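Local coordinates for protein cellulase (Xanthomonas axonopodis pv. citri, PDB 5HOS) that probably hydrolyses internal beta-1,4-glycosidic bonds in cellulose, acting as a family 5 endoglucanase built on a beta/alpha barrel, at residues V110-H115 with N150-G155; T134-W139 with A172-D177; I163-W168 with Q208-A213; G183-I188 with D219-Y224. All blocks are in the same frame, centred on the assembly; numbering follows the deposited sequence.

Contact 1. Residues V110-H115 with N150-G155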
loop_
_atom_site.group_PDB
_atom_site.type_symbol
_atom_site.label_atom_id
_atom_site.label_comp_id
_atom_site.label_asym_id
_atom_site.label_seq_id
_atom_site.Cartn_x
_atom_site.Cartn_y
_atom_site.Cartn_z
ATOM N N VAL A 110 8.496 5.717 4.313
ATOM C CA VAL A 110 8.410 4.703 3.251
ATOM C C VAL A 110 7.617 3.520 3.775
ATOM O O VAL A 110 7.973 2.946 4.807
ATOM C CB VAL A 110 9.793 4.217 2.768
ATOM C CG1 VAL A 110 9.669 3.074 1.772
ATOM C CG2 VAL A 110 10.557 5.351 2.125
ATOM N N ILE A 111 6.559 3.154 3.051
ATOM C CA ILE A 111 5.875 1.890 3.265
ATOM C C ILE A 111 6.566 0.874 2.380
ATOM O O ILE A 111 6.550 1.017 1.153
ATOM C CB ILE A 111 4.380 1.955 2.876
ATOM C CG1 ILE A 111 3.646 3.031 3.679
ATOM C CG2 ILE A 111 3.701 0.592 3.056
ATOM C CD1 ILE A 111 2.348 3.488 3.030
ATOM N N VAL A 112 7.172 -0.137 2.985
ATOM C CA VAL A 112 7.705 -1.260 2.226
ATOM C C VAL A 112 6.525 -2.182 1.950
ATOM O O VAL A 112 5.997 -2.799 2.870
ATOM C CB VAL A 112 8.816 -2.010 2.982
ATOM C CG1 VAL A 112 9.304 -3.202 2.162
ATOM C CG2 VAL A 112 9.970 -1.068 3.298
ATOM N N ASP A 113 6.121 -2.259 0.682
ATOM C CA ASP A 113 4.930 -3.014 0.252
ATOM C C ASP A 113 5.399 -4.277 -0.445
ATOM O O ASP A 113 5.900 -4.220 -1.568
ATOM C CB ASP A 113 4.052 -2.124 -0.666
ATOM C CG ASP A 113 3.229 -2.910 -1.708
ATOM O OD1 ASP A 113 2.784 -4.049 -1.444
ATOM O OD2 ASP A 113 3.028 -2.354 -2.814
ATOM N N VAL A 114 5.218 -5.414 0.217
ATOM C CA VAL A 114 5.516 -6.711 -0.386
ATOM C C VAL A 114 4.359 -6.956 -1.360
ATOM O O VAL A 114 3.251 -7.301 -0.946
ATOM C CB VAL A 114 5.625 -7.824 0.674
ATOM C CG1 VAL A 114 5.892 -9.175 0.019
ATOM C CG2 VAL A 114 6.729 -7.488 1.674
ATOM N N HIS A 115 4.640 -6.754 -2.650
ATOM C CA HIS A 115 3.607 -6.556 -3.662
ATOM C C HIS A 115 3.281 -7.861 -4.363
ATOM O O HIS A 115 3.480 -8.001 -5.567
ATOM C CB HIS A 115 4.041 -5.467 -4.651
ATOM C CG HIS A 115 2.911 -4.843 -5.416
ATOM N ND1 HIS A 115 2.216 -3.747 -4.957
ATOM C CD2 HIS A 115 2.385 -5.136 -6.629
ATOM C CE1 HIS A 115 1.302 -3.398 -5.843
ATOM N NE2 HIS A 115 1.382 -4.227 -6.866
ATOM N N ASN A 150 11.546 4.655 12.664
ATOM C CA ASN A 150 10.247 5.318 12.549
ATOM C C ASN A 150 9.905 5.813 11.138
ATOM O O ASN A 150 8.746 6.076 10.855
ATOM C CB ASN A 150 10.130 6.455 13.563
ATOM C CG ASN A 150 8.687 6.858 13.822
ATOM O OD1 ASN A 150 7.846 6.024 14.192
ATOM N ND2 ASN A 150 8.384 8.139 13.620
ATOM N N ALA A 151 10.889 5.908 10.247
ATOM C CA ALA A 151 10.591 6.235 8.844
ATOM C C ALA A 151 9.985 5.084 8.054
ATOM O O ALA A 151 9.452 5.324 6.977
ATOM C CB ALA A 151 11.835 6.717 8.129
ATOM N N VAL A 152 10.095 3.849 8.557
ATOM C CA VAL A 152 9.751 2.661 7.781
ATOM C C VAL A 152 8.468 2.036 8.304
ATOM O O VAL A 152 8.353 1.728 9.495
ATOM C CB VAL A 152 10.890 1.626 7.806
ATOM C CG1 VAL A 152 10.595 0.462 6.871
ATOM C CG2 VAL A 152 12.201 2.290 7.399
ATOM N N ILE A 153 7.517 1.858 7.390
ATOM C CA ILE A 153 6.218 1.267 7.675
ATOM C C ILE A 153 6.151 -0.081 6.953
ATOM O O ILE A 153 6.598 -0.215 5.807
ATOM C CB ILE A 153 5.081 2.206 7.214
ATOM C CG1 ILE A 153 5.150 3.549 7.958
ATOM C CG2 ILE A 153 3.709 1.559 7.397
ATOM C CD1 ILE A 153 4.390 4.669 7.272
ATOM N N PHE A 154 5.599 -1.078 7.633
ATOM C CA PHE A 154 5.552 -2.440 7.119
ATOM C C PHE A 154 4.215 -2.741 6.443
ATOM O O PHE A 154 3.209 -2.921 7.110
ATOM C CB PHE A 154 5.829 -3.432 8.259
ATOM C CG PHE A 154 7.203 -3.304 8.896
ATOM C CD1 PHE A 154 8.278 -2.722 8.235
ATOM C CD2 PHE A 154 7.421 -3.822 10.169
ATOM C CE1 PHE A 154 9.531 -2.653 8.822
ATOM C CE2 PHE A 154 8.667 -3.746 10.767
ATOM C CZ PHE A 154 9.721 -3.156 10.100
ATOM N N GLY A 155 4.218 -2.777 5.112
ATOM C CA GLY A 155 3.039 -3.162 4.319
ATOM C C GLY A 155 3.040 -4.663 4.096
ATOM O O GLY A 155 3.634 -5.147 3.135
HETATM O O HOH W 1 1.763 -4.264 0.991
#

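Contact 2. Residues T134-W139 with A172-D177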
loop_
_atom_site.group_PDB
_atom_site.type_symbol
_atom_site.label_atom_id
_atom_site.label_comp_id
_atom_site.label_asym_id
_atom_site.label_seq_id
_atom_site.Cartn_x
_atom_site.Cartn_y
_atom_site.Cartn_z
ATOM N N THR A 134 6.810 -19.659 6.024
ATOM C CA THR A 134 7.559 -19.007 4.959
ATOM C C THR A 134 7.331 -17.485 4.926
ATOM O O THR A 134 8.274 -16.708 4.751
ATOM C CB THR A 134 7.225 -19.653 3.605
ATOM O OG1 THR A 134 7.710 -21.004 3.620
ATOM C CG2 THR A 134 7.867 -18.904 2.443
ATOM N N PHE A 135 6.082 -17.079 5.110
ATOM C CA PHE A 135 5.718 -15.670 5.178
ATOM C C PHE A 135 6.276 -15.027 6.447
ATOM O O PHE A 135 6.829 -13.910 6.397
ATOM C CB PHE A 135 4.190 -15.539 5.086
ATOM C CG PHE A 135 3.681 -14.121 4.982
ATOM C CD1 PHE A 135 4.248 -13.204 4.086
ATOM C CD2 PHE A 135 2.594 -13.718 5.740
ATOM C CE1 PHE A 135 3.756 -11.917 3.978
ATOM C CE2 PHE A 135 2.097 -12.426 5.637
ATOM C CZ PHE A 135 2.682 -11.527 4.761
ATOM N N ASN A 136 6.160 -15.735 7.568
ATOM C CA ASN A 136 6.731 -15.275 8.837
ATOM C C ASN A 136 8.222 -14.957 8.724
ATOM O O ASN A 136 8.688 -13.959 9.272
ATOM C CB ASN A 136 6.563 -16.323 9.942
ATOM C CG ASN A 136 5.137 -16.449 10.448
ATOM O OD1 ASN A 136 4.267 -15.625 10.164
ATOM N ND2 ASN A 136 4.896 -17.502 11.222
ATOM N N ASP A 137 8.967 -15.814 8.026
ATOM C CA ASP A 137 10.411 -15.634 7.925
ATOM C C ASP A 137 10.780 -14.371 7.152
ATOM O O ASP A 137 11.705 -13.673 7.543
ATOM C CB ASP A 137 11.086 -16.839 7.294
ATOM C CG ASP A 137 12.580 -16.719 7.318
ATOM O OD1 ASP A 137 13.161 -16.870 8.411
ATOM O OD2 ASP A 137 13.167 -16.421 6.255
ATOM N N LEU A 138 10.066 -14.083 6.057
ATOM C CA LEU A 138 10.265 -12.804 5.351
ATOM C C LEU A 138 10.139 -11.633 6.316
ATOM O O LEU A 138 11.031 -10.784 6.396
ATOM C CB LEU A 138 9.252 -12.615 4.215
ATOM C CG LEU A 138 9.223 -11.233 3.534
ATOM C CD1 LEU A 138 10.513 -10.951 2.791
ATOM C CD2 LEU A 138 8.029 -11.099 2.602
ATOM N N TRP A 139 9.016 -11.585 7.029
ATOM C CA TRP A 139 8.727 -10.445 7.907
ATOM C C TRP A 139 9.618 -10.374 9.143
ATOM O O TRP A 139 9.893 -9.277 9.614
ATOM C CB TRP A 139 7.231 -10.321 8.236
ATOM C CG TRP A 139 6.551 -9.551 7.143
ATOM C CD1 TRP A 139 5.627 -10.013 6.258
ATOM C CD2 TRP A 139 6.837 -8.201 6.764
ATOM N NE1 TRP A 139 5.294 -9.027 5.369
ATOM C CE2 TRP A 139 6.028 -7.902 5.649
ATOM C CE3 TRP A 139 7.697 -7.212 7.261
ATOM C CZ2 TRP A 139 6.030 -6.640 5.034
ATOM C CZ3 TRP A 139 7.708 -5.954 6.645
ATOM C CH2 TRP A 139 6.881 -5.683 5.539
ATOM N N ALA A 172 -1.918 -13.309 8.397
ATOM C CA ALA A 172 -1.571 -11.931 8.753
ATOM C C ALA A 172 -1.231 -11.842 10.234
ATOM O O ALA A 172 -0.238 -11.232 10.614
ATOM C CB ALA A 172 -2.707 -10.980 8.416
ATOM N N GLN A 173 -2.053 -12.479 11.052
ATOM C CA GLN A 173 -1.817 -12.474 12.506
ATOM C C GLN A 173 -0.473 -13.094 12.859
ATOM O O GLN A 173 0.244 -12.585 13.725
ATOM C CB GLN A 173 -2.933 -13.219 13.232
ATOM C CG GLN A 173 -2.872 -13.116 14.748
ATOM C CD GLN A 173 -3.056 -11.695 15.211
ATOM O OE1 GLN A 173 -4.167 -11.174 15.193
ATOM N NE2 GLN A 173 -1.965 -11.045 15.610
ATOM N N ALA A 174 -0.129 -14.189 12.190
ATOM C CA ALA A 174 1.140 -14.857 12.446
ATOM C C ALA A 174 2.321 -13.943 12.105
ATOM O O ALA A 174 3.284 -13.875 12.863
ATOM C CB ALA A 174 1.221 -16.155 11.668
ATOM N N SER A 175 2.238 -13.229 10.980
ATOM C CA SER A 175 3.318 -12.320 10.594
ATOM C C SER A 175 3.404 -11.106 11.536
ATOM O O SER A 175 4.504 -10.665 11.866
ATOM C CB SER A 175 3.189 -11.886 9.126
ATOM O OG SER A 175 2.049 -11.067 8.936
ATOM N N ILE A 176 2.259 -10.590 11.985
ATOM C CA ILE A 176 2.236 -9.494 12.979
ATOM C C ILE A 176 2.940 -9.941 14.262
ATOM O O ILE A 176 3.816 -9.240 14.782
ATOM C CB ILE A 176 0.794 -9.033 13.297
ATOM C CG1 ILE A 176 0.174 -8.318 12.088
ATOM C CG2 ILE A 176 0.733 -8.130 14.528
ATOM C CD1 ILE A 176 -1.339 -8.269 12.119
ATOM N N ASP A 177 2.569 -11.115 14.756
ATOM C CA ASP A 177 3.191 -11.655 15.977
ATOM C C ASP A 177 4.708 -11.838 15.811
ATOM O O ASP A 177 5.491 -11.514 16.720
ATOM C CB ASP A 177 2.528 -12.976 16.401
ATOM C CG ASP A 177 1.100 -12.791 16.916
ATOM O OD1 ASP A 177 0.643 -11.643 17.131
ATOM O OD2 ASP A 177 0.419 -13.816 17.121
#

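Contact 3. Residues I163-W168 with Q208-A213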
loop_
_atom_site.group_PDB
_atom_site.type_symbol
_atom_site.label_atom_id
_atom_site.label_comp_id
_atom_site.label_asym_id
_atom_site.label_seq_id
_atom_site.Cartn_x
_atom_site.Cartn_y
_atom_site.Cartn_z
ATOM N N ILE A 163 -7.125 -16.426 -1.381
ATOM C CA ILE A 163 -7.045 -17.035 -0.074
ATOM C C ILE A 163 -8.253 -16.437 0.593
ATOM O O ILE A 163 -8.498 -15.237 0.466
ATOM C CB ILE A 163 -5.723 -16.706 0.672
ATOM C CG1 ILE A 163 -5.800 -17.167 2.133
ATOM C CG2 ILE A 163 -5.375 -15.219 0.611
ATOM C CD1 ILE A 163 -4.455 -17.268 2.813
ATOM N N ASP A 164 -9.045 -17.257 1.261
ATOM C CA ASP A 164 -10.265 -16.737 1.828
ATOM C C ASP A 164 -9.922 -15.865 3.040
ATOM O O ASP A 164 -8.869 -16.058 3.671
ATOM C CB ASP A 164 -11.254 -17.842 2.177
ATOM C CG ASP A 164 -10.998 -18.444 3.519
ATOM O OD1 ASP A 164 -11.505 -17.907 4.533
ATOM O OD2 ASP A 164 -10.291 -19.457 3.553
ATOM N N PRO A 165 -10.806 -14.899 3.348
ATOM C CA PRO A 165 -10.529 -13.911 4.388
ATOM C C PRO A 165 -10.117 -14.468 5.751
ATOM O O PRO A 165 -9.255 -13.882 6.389
ATOM C CB PRO A 165 -11.845 -13.129 4.467
ATOM C CG PRO A 165 -12.353 -13.168 3.068
ATOM C CD PRO A 165 -12.078 -14.582 2.656
ATOM N N GLN A 166 -10.711 -15.581 6.187
ATOM C CA GLN A 166 -10.361 -16.145 7.503
ATOM C C GLN A 166 -8.948 -16.761 7.508
ATOM O O GLN A 166 -8.188 -16.583 8.466
ATOM C CB GLN A 166 -11.415 -17.167 7.964
ATOM C CG GLN A 166 -11.458 -17.357 9.475
ATOM C CD GLN A 166 -11.838 -16.084 10.249
ATOM O OE1 GLN A 166 -12.945 -15.533 10.094
ATOM N NE2 GLN A 166 -10.924 -15.614 11.087
ATOM N N ALA A 167 -8.596 -17.473 6.436
ATOM C CA ALA A 167 -7.258 -18.053 6.303
ATOM C C ALA A 167 -6.215 -16.956 6.178
ATOM O O ALA A 167 -5.119 -17.075 6.731
ATOM C CB ALA A 167 -7.178 -18.974 5.098
ATOM N N TRP A 168 -6.553 -15.896 5.442
ATOM C CA TRP A 168 -5.657 -14.753 5.328
ATOM C C TRP A 168 -5.435 -14.086 6.693
ATOM O O TRP A 168 -4.301 -13.803 7.054
ATOM C CB TRP A 168 -6.137 -13.718 4.308
ATOM C CG TRP A 168 -5.310 -12.492 4.441
ATOM C CD1 TRP A 168 -5.711 -11.289 4.919
ATOM C CD2 TRP A 168 -3.895 -12.391 4.231
ATOM N NE1 TRP A 168 -4.652 -10.427 4.975
ATOM C CE2 TRP A 168 -3.521 -11.077 4.567
ATOM C CE3 TRP A 168 -2.908 -13.284 3.784
ATOM C CZ2 TRP A 168 -2.203 -10.625 4.462
ATOM C CZ3 TRP A 168 -1.602 -12.833 3.672
ATOM C CH2 TRP A 168 -1.262 -11.517 4.010
ATOM N N GLN A 208 -17.332 -16.269 4.173
ATOM C CA GLN A 208 -16.299 -15.578 4.951
ATOM C C GLN A 208 -15.996 -14.203 4.359
ATOM O O GLN A 208 -15.892 -14.054 3.135
ATOM C CB GLN A 208 -15.017 -16.418 4.986
ATOM C CG GLN A 208 -15.233 -17.865 5.396
ATOM C CD GLN A 208 -16.037 -18.008 6.672
ATOM O OE1 GLN A 208 -15.661 -17.474 7.710
ATOM N NE2 GLN A 208 -17.155 -18.721 6.601
ATOM N N SER A 209 -15.850 -13.213 5.230
ATOM C CA SER A 209 -15.636 -11.825 4.817
ATOM C C SER A 209 -14.522 -11.177 5.603
ATOM O O SER A 209 -14.195 -11.614 6.717
ATOM C CB SER A 209 -16.905 -11.002 5.028
ATOM O OG SER A 209 -17.220 -10.892 6.413
ATOM N N ASN A 210 -13.968 -10.103 5.042
ATOM C CA ASN A 210 -13.040 -9.267 5.797
ATOM C C ASN A 210 -13.677 -8.675 7.044
ATOM O O ASN A 210 -13.023 -8.602 8.080
ATOM C CB ASN A 210 -12.442 -8.172 4.921
ATOM C CG ASN A 210 -11.499 -8.729 3.876
ATOM O OD1 ASN A 210 -10.867 -9.758 4.094
ATOM N ND2 ASN A 210 -11.409 -8.061 2.736
ATOM N N ALA A 211 -14.955 -8.299 6.953
ATOM C CA ALA A 211 -15.671 -7.726 8.099
ATOM C C ALA A 211 -15.645 -8.621 9.340
ATOM O O ALA A 211 -15.577 -8.121 10.472
ATOM C CB ALA A 211 -17.107 -7.390 7.715
ATOM N N VAL A 212 -15.708 -9.935 9.133
ATOM C CA VAL A 212 -15.632 -10.899 10.230
ATOM C C VAL A 212 -14.165 -11.214 10.536
ATOM O O VAL A 212 -13.703 -11.074 11.681
ATOM C CB VAL A 212 -16.418 -12.194 9.897
ATOM C CG1 VAL A 212 -16.236 -13.247 10.985
ATOM C CG2 VAL A 212 -17.893 -11.872 9.713
ATOM N N ALA A 213 -13.439 -11.635 9.512
ATOM C CA ALA A 213 -12.078 -12.154 9.693
ATOM C C ALA A 213 -11.115 -11.132 10.306
ATOM O O ALA A 213 -10.322 -11.466 11.190
ATOM C CB ALA A 213 -11.534 -12.662 8.365
HETATM O O HOH W 2 -15.046 -14.711 7.749
#

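Contact 4. Residues G183-I188 with D219-Y224. With SO4 (sulfate ion), chain B.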
loop_
_atom_site.group_PDB
_atom_site.type_symbol
_atom_site.label_atom_id
_atom_site.label_comp_id
_atom_site.label_asym_id
_atom_site.label_seq_id
_atom_site.Cartn_x
_atom_site.Cartn_y
_atom_site.Cartn_z
ATOM N N GLY A 183 10.951 -7.278 18.423
ATOM C CA GLY A 183 11.070 -6.027 19.175
ATOM C C GLY A 183 10.788 -4.788 18.342
ATOM O O GLY A 183 10.715 -3.691 18.866
ATOM N N ALA A 184 10.596 -4.963 17.036
ATOM C CA ALA A 184 10.320 -3.852 16.144
ATOM C C ALA A 184 9.003 -3.171 16.492
ATOM O O ALA A 184 7.971 -3.836 16.640
ATOM C CB ALA A 184 10.279 -4.346 14.710
ATOM N N THR A 185 9.056 -1.848 16.625
ATOM C CA THR A 185 7.908 -1.033 16.998
ATOM C C THR A 185 7.250 -0.301 15.837
ATOM O O THR A 185 6.381 0.541 16.055
ATOM C CB THR A 185 8.333 0.025 18.026
ATOM O OG1 THR A 185 9.385 0.819 17.460
ATOM C CG2 THR A 185 8.821 -0.641 19.290
ATOM N N ASN A 186 7.634 -0.643 14.612
ATOM C CA ASN A 186 7.123 0.024 13.431
ATOM C C ASN A 186 5.619 -0.112 13.262
ATOM O O ASN A 186 5.005 -1.088 13.702
ATOM C CB ASN A 186 7.762 -0.547 12.168
ATOM C CG ASN A 186 9.274 -0.634 12.260
ATOM O OD1 ASN A 186 9.805 -1.376 13.088
ATOM N ND2 ASN A 186 9.959 0.079 11.411
ATOM N N LEU A 187 5.046 0.867 12.583
ATOM C CA LEU A 187 3.674 0.776 12.152
ATOM C C LEU A 187 3.541 -0.346 11.129
ATOM O O LEU A 187 4.377 -0.466 10.219
ATOM C CB LEU A 187 3.242 2.082 11.523
ATOM C CG LEU A 187 1.881 2.090 10.845
ATOM C CD1 LEU A 187 0.762 1.966 11.875
ATOM C CD2 LEU A 187 1.763 3.333 9.992
ATOM N N ILE A 188 2.485 -1.144 11.289
ATOM C CA ILE A 188 2.166 -2.216 10.361
ATOM C C ILE A 188 0.840 -1.910 9.666
ATOM O O ILE A 188 -0.126 -1.570 10.310
ATOM C CB ILE A 188 2.065 -3.593 11.069
ATOM C CG1 ILE A 188 3.394 -3.960 11.728
ATOM C CG2 ILE A 188 1.661 -4.673 10.063
ATOM C CD1 ILE A 188 3.299 -5.106 12.712
ATOM N N ASP A 219 -2.637 -6.818 17.625
ATOM C CA ASP A 219 -1.234 -6.453 17.507
ATOM C C ASP A 219 -0.681 -6.404 18.923
ATOM O O ASP A 219 -1.141 -5.579 19.707
ATOM C CB ASP A 219 -1.105 -5.074 16.845
ATOM C CG ASP A 219 0.337 -4.604 16.707
ATOM O OD1 ASP A 219 1.275 -5.256 17.228
ATOM O OD2 ASP A 219 0.543 -3.542 16.075
ATOM N N PRO A 220 0.318 -7.255 19.248
ATOM C CA PRO A 220 0.947 -7.181 20.590
ATOM C C PRO A 220 1.456 -5.801 21.051
ATOM O O PRO A 220 1.530 -5.572 22.261
ATOM C CB PRO A 220 2.113 -8.169 20.487
ATOM C CG PRO A 220 1.631 -9.189 19.507
ATOM C CD PRO A 220 0.823 -8.414 18.485
ATOM N N LEU A 221 1.814 -4.909 20.122
ATOM C CA LEU A 221 2.199 -3.523 20.462
ATOM C C LEU A 221 1.139 -2.467 20.109
ATOM O O LEU A 221 1.350 -1.286 20.325
ATOM C CB LEU A 221 3.535 -3.154 19.793
ATOM C CG LEU A 221 4.782 -3.986 20.123
ATOM C CD1 LEU A 221 6.019 -3.350 19.509
ATOM C CD2 LEU A 221 4.997 -4.154 21.620
ATOM N N ASN A 222 -0.002 -2.889 19.580
ATOM C CA ASN A 222 -1.092 -1.988 19.228
ATOM C C ASN A 222 -0.667 -0.771 18.386
ATOM O O ASN A 222 -0.992 0.359 18.707
ATOM C CB ASN A 222 -1.839 -1.548 20.490
ATOM C CG ASN A 222 -3.238 -1.034 20.192
ATOM O OD1 ASN A 222 -3.806 -1.302 19.127
ATOM N ND2 ASN A 222 -3.801 -0.296 21.129
ATOM N N ARG A 223 0.059 -1.024 17.296
ATOM C CA ARG A 223 0.454 0.034 16.374
ATOM C C ARG A 223 0.315 -0.445 14.937
ATOM O O ARG A 223 1.296 -0.836 14.291
ATOM C CB ARG A 223 1.876 0.517 16.642
ATOM C CG ARG A 223 2.113 1.883 16.015
ATOM C CD ARG A 223 3.576 2.196 15.804
ATOM N NE ARG A 223 3.743 3.423 15.030
ATOM C CZ ARG A 223 4.919 3.928 14.663
ATOM N NH1 ARG A 223 6.059 3.323 15.000
ATOM N NH2 ARG A 223 4.957 5.050 13.953
ATOM N N TYR A 224 -0.920 -0.405 14.458
ATOM C CA TYR A 224 -1.252 -0.896 13.121
ATOM C C TYR A 224 -2.454 -0.165 12.564
ATOM O O TYR A 224 -3.151 0.551 13.280
ATOM C CB TYR A 224 -1.518 -2.404 13.169
ATOM C CG TYR A 224 -2.828 -2.809 13.823
ATOM C CD1 TYR A 224 -2.984 -2.794 15.213
ATOM C CD2 TYR A 224 -3.910 -3.212 13.053
ATOM C CE1 TYR A 224 -4.185 -3.179 15.805
ATOM C CE2 TYR A 224 -5.104 -3.594 13.630
ATOM C CZ TYR A 224 -5.243 -3.572 15.007
ATOM O OH TYR A 224 -6.446 -3.962 15.545
HETATM S S SO4 B . 1.162 5.987 13.810
HETATM O O1 SO4 B . 0.984 4.660 14.454
HETATM O O2 SO4 B . 1.384 7.007 14.861
HETATM O O3 SO4 B . 2.325 5.947 12.908
HETATM O O4 SO4 B . -0.063 6.348 13.070
HETATM O O HOH W 3 9.086 2.776 15.493
#

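Contact 1. Residues V110-H115 with N150-G155
Gly155, which has no side chain, pairs with Asp113 in the strand ladder, and Ile111 CG2 lies against the Gly155 backbone, 4.0 Å from its CA. A chi1 of -59° in Ile111 sends this methyl branch along the strand toward Gly155, while CG1 goes the other way and meets Ile153 CB at 3.9 Å. On the outward side Val112 CG2 and Val152 CG1 touch at 3.9 Å. The backbones run parallel and are laced by the alternating pattern of such strands. Val110 N binds Ala151 O, Ile153 N returns to Val110 O at 2.8 Å, Val112 N donates to Ile153 O, and Gly155 N reaches Val112 O along a more bent path (141° at the hydrogen). The last rung, Val114 N to Gly155 O at 3.3 Å, is weak and falls at the end of strand 152-155. There the chemistry turns polar. His115 ND1 donates to the syn lone pair of Asp113 OD2 at 2.7 Å, nearly in the imidazole plane, so the carboxylate holds the ring's rotation. The ladder joins the third and fourth strands of the eight-stranded barrel. Strand 70-75 continues the sheet beyond Ile111 and Asp113, helix 90-105 packs on Val110, Val112 and Val152, and helix 132-145 covers Val114 and Phe154.

Contact 2. Residues T134-W139 with A172-D177
The segments 134-139 and 172-177, parts of helices 132-145 and 165-181, run in broadly the same direction, the segment axes 34° apart and 8.7 Å from each other at the closest point. The approach is tightest where Asn136 faces Ser175, whose CA atoms are 4.8 Å apart, and small residues on the second helix permit it. Ser175 lies at the centre of the contact. Its CB and OG meet the Phe135 ring obliquely, with OG 3.6 Å from Phe135 CE2, and its CB lies 4.2 Å from Trp139 CD1. A chi1 of 68° folds the hydroxyl back onto its own helix, where OG donates to Ala172 O at 2.8 Å. This bond satisfies the buried hydroxyl within its helix while the carbon side serves the aromatic rings; Ala172 O separately accepts from Ile176 N. The two rings support each other as well, Phe135 CE1 sitting at the edge of the indole, and Trp139 NE1 is held by Leu156 O. Nearer the surface, the side chain of Asn136 extends across to Ala174, its CG 4.1 Å from Ala174 CB. Parallel neighbours of this kind, each following its own strand, are the outer layer of a beta/alpha barrel; here the helices after the third and fourth strands pack side by side, with Trp139 directed inward onto the sheet.

Contact 3. Residues I163-W168 with Q208-A213
The first turn of the helix that starts at Pro165 packs against the short helix 210-213 and the residues leading into it, with the CA atoms of Gln166 and Ala213 4.9 Å apart. Pro165 fills the centre. Its CB touches Asn210 OD1 at 3.5 Å, an oxygen already engaged by Ala193 N, and its CG lies 3.6 Å from Gln208 O. The Ala213 methyl lies beside Pro165 CB and 3.3 Å from Pro165 O. Gln166 is bent at chi2 (62°), which curls its amide over Ala213 and brings OE1 within 3.5 Å of Ala213 CA. Asp164 and Gln208 lie side by side, carboxylate and amide planes almost perpendicular, and Asp164 OD1 caps the new helix by accepting from Gln166 N at 3.0 Å. Ser209 OG caps the short helix by accepting from Val212 N, three residues on. A water accepts from Ser209 N and lies 2.8 Å from Gln208 OE1 and 3.3 Å from Gln166 OE1. Each segment thus supplies its own helix cap, and the two meet through van der Waals contact of a proline and an alanine with backbone and amide oxygens, with water between the polar ends.

Contact 4. Residues G183-I188 with D219-Y224
The guanidinium of Arg223 carries Leu187 N over one face, 3.4 Å above its plane and offset toward the rim, while Thr185 O, a water and a sulfate ion lie at its edges. Arg223 NH1 donates to Thr185 O at 3.0 Å, close to the guanidinium plane. On another edge NE binds sulfate O1 and NH2 binds O3, the latter at 3.0 Å. An extended chain, with CG anti to the backbone N (chi1 -161°), carries the group across to the other loop. Leu187 borders the same site: its CB lies 3.8 Å from Arg223 NE and its CD1 3.7 Å from sulfate O1. Ile188 N binds Arg223 O at 3.2 Å, beginning the parallel pairing of strands 188-191 and 224-231. Farther out, Leu221 CD1 rests 3.5 Å from Ala184 O. Asp219 shapes its own turn, accepting from Leu221 N in an Asx turn and, through OD2, from Arg223 N at 2.8 Å; Arg180 adds a salt bridge. Asn150 is a further partner of NH2, and Tyr29, Arg266 and Lys28 bind the sulfate, probably acquired from the crystallisation liquor. The chemistry is consistent with a basic patch able to hold an anion at the barrel's N-terminal end, where one arginine ties two loops together.

How the contacts relate
Four interfaces of one beta/alpha barrel differ in chemistry with their burial and their place in the fold. Contact 1 lies nearest the centre and is held by backbone ladder and aliphatic branches; contact 2, about 14 Å away between centres, is also buried but relies on helix packing around a serine. They touch through Trp139, which lies against Gly155, Phe154 and Val114. Contacts 2 and 3 share helix 165-181, and Phe135 meets Trp168 between them, yet contact 3 is partly exposed and wetted at its rim. Contact 4, also partly exposed, centres on an arginine and a bound sulfate; it extends the sheet of contact 1 by pairing Leu187 with Phe154, and its Pro220 touches Asp177 of contact 2.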